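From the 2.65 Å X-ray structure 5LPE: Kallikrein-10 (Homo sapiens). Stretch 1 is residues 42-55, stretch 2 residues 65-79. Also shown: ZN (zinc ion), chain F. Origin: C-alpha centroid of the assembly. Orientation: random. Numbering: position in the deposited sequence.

Stretch 1 42-55: AAHCGNKPLWARVG
Stretch 2 (65-79) EQLRRTTRSVVHPKY

The two stretches run antiparallel where they pair: the N-to-C directions of strand 51-54 and strand 66-75 differ by 147°, and the axes approach to 4.3 Å. Together they bury 810 Å².

After Ala-42 comes a 3-10 segment, 43-45; just beyond it Gly-46 N donates a hydrogen bond to Ala-43 O at 2.8 Å. Ala-43 points toward stretch 2. Its CB sits over one face of the Tyr-79 ring, 3.5 Å from the centroid, and 3.8 Å from Val-75 CG1; a methyl is small enough to lie this close to the ring. Tyr-79 (chi1 t) closes a type I turn from His-76, with Tyr-79 N to His-76 O at 3.1 Å. His-44 (chi1 p) leads its ring end away from stretch 2, and His-44 ND1 binds the ZN ion at 2.1 Å.

Lys-48 has a positive phi (70/157) and precedes a cis peptide bond to Pro-49. Its long chain reaches toward stretch 2, and Lys-48 NZ donates to Ser-73 OG (chi1 p) at 2.8 Å. Leu-50 (m, t) offers its carbonyl to Thr-70 (chi1 p): Thr-70 OG1 donates to Leu-50 O at 2.9 Å, and Thr-70 N adds a weak bond to the same oxygen at 3.5 Å.

Trp-51 pairs with Arg-69, CA to CA 4.0 Å, without hydrogen bonds. Its indole (chi1 p, chi2 -83°) meets Leu-67 at the ring edge, Trp-51 CZ3 to Leu-67 CD2 3.8 Å. Ala-52 pairs with Arg-68 through two bonds, Ala-52 N to Arg-68 O and Arg-68 N to Ala-52 O, both 2.8 Å. Arg-53 (t, t) shares the Trp-51 face and pairs with Leu-67 without hydrogen bonds, CA to CA 4.7 Å; Arg-53 CG lies 3.3 Å from Leu-67 CD2. Val-54 (m), buried on the Ala-52 face, pairs with Gln-66, Val-54 N to Gln-66 O 3.0 Å. Gly-55 (94/144) has backbone angles that call for glycine.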

# COMPACT_ATOMS: atom_id res chain seq x y z
N ALA A 42 3.18 -2.27 -4.89
CA ALA A 42 4.05 -3.43 -4.86
C ALA A 42 4.55 -3.74 -6.26
O ALA A 42 3.80 -3.68 -7.23
CB ALA A 42 3.31 -4.63 -4.27
N ALA A 43 5.84 -4.09 -6.36
CA ALA A 43 6.40 -4.49 -7.65
C ALA A 43 5.65 -5.66 -8.27
O ALA A 43 5.51 -5.72 -9.49
CB ALA A 43 7.88 -4.82 -7.50
N HIS A 44 5.13 -6.60 -7.45
CA HIS A 44 4.47 -7.78 -8.02
C HIS A 44 3.23 -7.41 -8.82
O HIS A 44 2.64 -8.30 -9.45
CB HIS A 44 4.09 -8.81 -6.95
CG HIS A 44 2.91 -8.42 -6.11
ND1 HIS A 44 3.00 -8.23 -4.75
CD2 HIS A 44 1.62 -8.20 -6.44
CE1 HIS A 44 1.81 -7.90 -4.28
NE2 HIS A 44 0.95 -7.87 -5.28
N CYS A 45 2.81 -6.15 -8.76
CA CYS A 45 1.72 -5.61 -9.56
C CYS A 45 2.17 -5.14 -10.94
O CYS A 45 1.35 -4.59 -11.69
CB CYS A 45 1.08 -4.43 -8.83
SG CYS A 45 0.51 -4.77 -7.16
N GLY A 46 3.44 -5.32 -11.28
CA GLY A 46 4.02 -4.72 -12.47
C GLY A 46 3.90 -5.52 -13.75
O GLY A 46 4.69 -5.30 -14.67
N ASN A 47 2.94 -6.44 -13.82
CA ASN A 47 2.63 -7.12 -15.08
C ASN A 47 2.53 -6.10 -16.21
O ASN A 47 3.16 -6.28 -17.27
CB ASN A 47 1.33 -7.92 -14.97
CG ASN A 47 1.21 -8.68 -13.65
OD1 ASN A 47 0.89 -8.09 -12.61
ND2 ASN A 47 1.44 -9.99 -13.70
N LYS A 48 1.76 -5.03 -15.99
CA LYS A 48 1.74 -3.83 -16.83
C LYS A 48 1.10 -4.11 -18.19
O LYS A 48 1.09 -5.25 -18.64
CB LYS A 48 3.16 -3.27 -17.01
CG LYS A 48 3.45 -2.02 -16.21
CD LYS A 48 4.93 -1.76 -16.07
CE LYS A 48 5.47 -2.30 -14.74
NZ LYS A 48 6.95 -2.17 -14.60
N PRO A 49 0.58 -3.08 -18.86
CA PRO A 49 0.41 -1.67 -18.49
C PRO A 49 -0.71 -1.42 -17.51
O PRO A 49 -1.64 -2.24 -17.44
CB PRO A 49 0.09 -0.99 -19.83
CG PRO A 49 -0.42 -2.09 -20.69
CD PRO A 49 0.32 -3.30 -20.29
N LEU A 50 -0.64 -0.30 -16.78
CA LEU A 50 -1.60 0.02 -15.73
C LEU A 50 -2.18 1.42 -15.94
O LEU A 50 -1.63 2.24 -16.67
CB LEU A 50 -0.96 -0.05 -14.34
CG LEU A 50 -0.61 -1.43 -13.79
CD1 LEU A 50 -0.16 -1.31 -12.35
CD2 LEU A 50 -1.79 -2.37 -13.92
N TRP A 51 -3.30 1.67 -15.26
CA TRP A 51 -3.84 3.02 -15.19
C TRP A 51 -4.51 3.21 -13.83
O TRP A 51 -5.05 2.27 -13.25
CB TRP A 51 -4.80 3.32 -16.35
CG TRP A 51 -5.97 2.39 -16.50
CD1 TRP A 51 -5.97 1.18 -17.14
CD2 TRP A 51 -7.32 2.61 -16.05
NE1 TRP A 51 -7.24 0.63 -17.09
CE2 TRP A 51 -8.08 1.49 -16.44
CE3 TRP A 51 -7.95 3.65 -15.35
CZ2 TRP A 51 -9.44 1.37 -16.14
CZ3 TRP A 51 -9.31 3.52 -15.06
CH2 TRP A 51 -10.04 2.39 -15.45
N ALA A 52 -4.49 4.45 -13.35
CA ALA A 52 -4.72 4.78 -11.95
C ALA A 52 -5.95 5.66 -11.79
O ALA A 52 -6.00 6.77 -12.35
CB ALA A 52 -3.50 5.48 -11.35
N ARG A 53 -6.93 5.18 -11.02
CA ARG A 53 -8.06 5.99 -10.58
C ARG A 53 -7.74 6.53 -9.19
O ARG A 53 -7.55 5.75 -8.25
CB ARG A 53 -9.35 5.18 -10.55
CG ARG A 53 -10.59 6.08 -10.52
CD ARG A 53 -11.91 5.33 -10.46
NE ARG A 53 -12.63 5.65 -9.23
CZ ARG A 53 -12.64 4.87 -8.15
NH1 ARG A 53 -13.31 5.25 -7.06
NH2 ARG A 53 -11.98 3.72 -8.15
N VAL A 54 -7.69 7.85 -9.05
CA VAL A 54 -7.26 8.46 -7.80
C VAL A 54 -8.43 9.15 -7.12
O VAL A 54 -9.38 9.59 -7.77
CB VAL A 54 -6.09 9.44 -8.01
CG1 VAL A 54 -4.89 8.72 -8.58
CG2 VAL A 54 -6.50 10.58 -8.91
N GLY A 55 -8.39 9.20 -5.80
CA GLY A 55 -9.34 10.00 -5.04
C GLY A 55 -10.60 9.35 -4.48
O GLY A 55 -11.27 8.54 -5.14
N GLU A 65 -13.19 10.34 -9.75
CA GLU A 65 -12.88 11.73 -9.63
C GLU A 65 -11.82 12.08 -10.64
O GLU A 65 -12.11 12.84 -11.56
CB GLU A 65 -12.39 12.01 -8.24
CG GLU A 65 -13.51 12.21 -7.25
CD GLU A 65 -13.59 13.60 -6.69
OE1 GLU A 65 -12.61 14.33 -6.75
OE2 GLU A 65 -14.64 13.97 -6.17
N GLN A 66 -10.66 11.46 -10.56
CA GLN A 66 -9.63 11.76 -11.52
C GLN A 66 -8.98 10.52 -12.02
O GLN A 66 -8.47 9.74 -11.27
CB GLN A 66 -8.63 12.74 -10.95
CG GLN A 66 -9.30 14.01 -10.51
CD GLN A 66 -8.46 14.93 -9.65
OE1 GLN A 66 -7.27 15.06 -9.82
NE2 GLN A 66 -9.13 15.62 -8.74
N LEU A 67 -9.00 10.37 -13.33
CA LEU A 67 -8.43 9.23 -13.97
C LEU A 67 -7.13 9.59 -14.57
O LEU A 67 -6.97 10.62 -15.16
CB LEU A 67 -9.32 8.73 -15.08
CG LEU A 67 -10.56 7.98 -14.65
CD1 LEU A 67 -11.25 7.31 -15.81
CD2 LEU A 67 -10.15 6.95 -13.64
N ARG A 68 -6.17 8.72 -14.42
CA ARG A 68 -4.89 8.96 -15.06
C ARG A 68 -4.35 7.62 -15.52
O ARG A 68 -4.87 6.56 -15.18
CB ARG A 68 -3.86 9.63 -14.15
CG ARG A 68 -4.22 11.01 -13.66
CD ARG A 68 -4.24 12.03 -14.77
NE ARG A 68 -4.28 13.37 -14.20
CZ ARG A 68 -5.39 13.98 -13.82
NH1 ARG A 68 -6.56 13.38 -13.96
NH2 ARG A 68 -5.34 15.19 -13.29
N ARG A 69 -3.31 7.66 -16.32
CA ARG A 69 -2.60 6.46 -16.70
C ARG A 69 -1.14 6.62 -16.42
O ARG A 69 -0.64 7.73 -16.24
CB ARG A 69 -2.77 6.13 -18.16
CG ARG A 69 -4.13 5.86 -18.41
CD ARG A 69 -4.29 5.75 -19.81
NE ARG A 69 -5.01 6.90 -20.28
CZ ARG A 69 -5.74 6.83 -21.37
NH1 ARG A 69 -6.45 7.89 -21.77
NH2 ARG A 69 -5.87 5.64 -21.95
N THR A 70 -0.46 5.49 -16.41
CA THR A 70 0.93 5.49 -16.03
C THR A 70 1.80 5.41 -17.28
O THR A 70 1.38 4.91 -18.33
CB THR A 70 1.21 4.34 -15.05
OG1 THR A 70 0.91 3.10 -15.66
CG2 THR A 70 0.30 4.49 -13.84
N THR A 71 2.96 6.04 -17.20
CA THR A 71 3.99 5.90 -18.23
C THR A 71 5.21 5.23 -17.63
O THR A 71 5.45 4.04 -17.87
CB THR A 71 4.34 7.27 -18.81
OG1 THR A 71 4.57 8.19 -17.73
CG2 THR A 71 3.19 7.79 -19.65
N ARG A 72 5.98 5.94 -16.81
CA ARG A 72 7.15 5.34 -16.19
C ARG A 72 6.71 4.42 -15.07
O ARG A 72 5.84 4.76 -14.26
CB ARG A 72 8.10 6.41 -15.67
CG ARG A 72 8.70 7.26 -16.78
CD ARG A 72 9.76 8.16 -16.23
NE ARG A 72 10.87 7.39 -15.69
CZ ARG A 72 11.71 7.86 -14.77
NH1 ARG A 72 11.55 9.09 -14.29
NH2 ARG A 72 12.71 7.09 -14.32
N SER A 73 7.27 3.22 -15.06
CA SER A 73 7.05 2.28 -13.96
C SER A 73 8.42 1.79 -13.51
O SER A 73 9.02 0.95 -14.18
CB SER A 73 6.20 1.12 -14.42
OG SER A 73 6.90 0.45 -15.44
N VAL A 74 8.85 2.23 -12.34
CA VAL A 74 10.19 1.95 -11.86
C VAL A 74 10.07 0.92 -10.75
O VAL A 74 9.57 1.20 -9.65
CB VAL A 74 10.91 3.22 -11.40
CG1 VAL A 74 12.31 2.90 -10.92
CG2 VAL A 74 10.97 4.21 -12.55
N VAL A 75 10.48 -0.28 -11.05
CA VAL A 75 10.51 -1.34 -10.06
C VAL A 75 11.80 -1.20 -9.28
O VAL A 75 12.83 -0.79 -9.84
CB VAL A 75 10.39 -2.71 -10.75
CG1 VAL A 75 10.72 -3.82 -9.80
CG2 VAL A 75 9.00 -2.87 -11.33
N HIS A 76 11.75 -1.47 -7.98
CA HIS A 76 12.97 -1.37 -7.18
C HIS A 76 14.06 -2.24 -7.80
O HIS A 76 13.77 -3.36 -8.24
CB HIS A 76 12.72 -1.78 -5.73
CG HIS A 76 13.82 -1.36 -4.81
ND1 HIS A 76 14.85 -2.19 -4.44
CD2 HIS A 76 14.06 -0.17 -4.20
CE1 HIS A 76 15.68 -1.54 -3.64
NE2 HIS A 76 15.22 -0.31 -3.48
N PRO A 77 15.30 -1.75 -7.87
CA PRO A 77 16.36 -2.53 -8.52
C PRO A 77 16.62 -3.88 -7.86
O PRO A 77 16.91 -4.86 -8.55
CB PRO A 77 17.58 -1.60 -8.43
CG PRO A 77 17.24 -0.61 -7.34
CD PRO A 77 15.77 -0.41 -7.46
N LYS A 78 16.46 -3.97 -6.55
CA LYS A 78 16.70 -5.20 -5.81
C LYS A 78 15.51 -6.14 -5.83
O LYS A 78 15.53 -7.17 -5.14
CB LYS A 78 17.09 -4.87 -4.36
CG LYS A 78 18.39 -4.09 -4.23
CD LYS A 78 18.61 -3.60 -2.79
CE LYS A 78 19.91 -2.81 -2.68
NZ LYS A 78 19.90 -1.66 -3.61
N TYR A 79 14.45 -5.82 -6.56
CA TYR A 79 13.30 -6.71 -6.65
C TYR A 79 13.67 -8.06 -7.28
O TYR A 79 13.28 -9.12 -6.78
CB TYR A 79 12.19 -6.06 -7.45
CG TYR A 79 10.96 -6.91 -7.54
CD1 TYR A 79 10.37 -7.43 -6.39
CD2 TYR A 79 10.37 -7.18 -8.76
CE1 TYR A 79 9.23 -8.20 -6.46
CE2 TYR A 79 9.23 -7.94 -8.84
CZ TYR A 79 8.66 -8.45 -7.69
OH TYR A 79 7.52 -9.22 -7.78
ZN ZN F . 4.68 -9.14 -3.89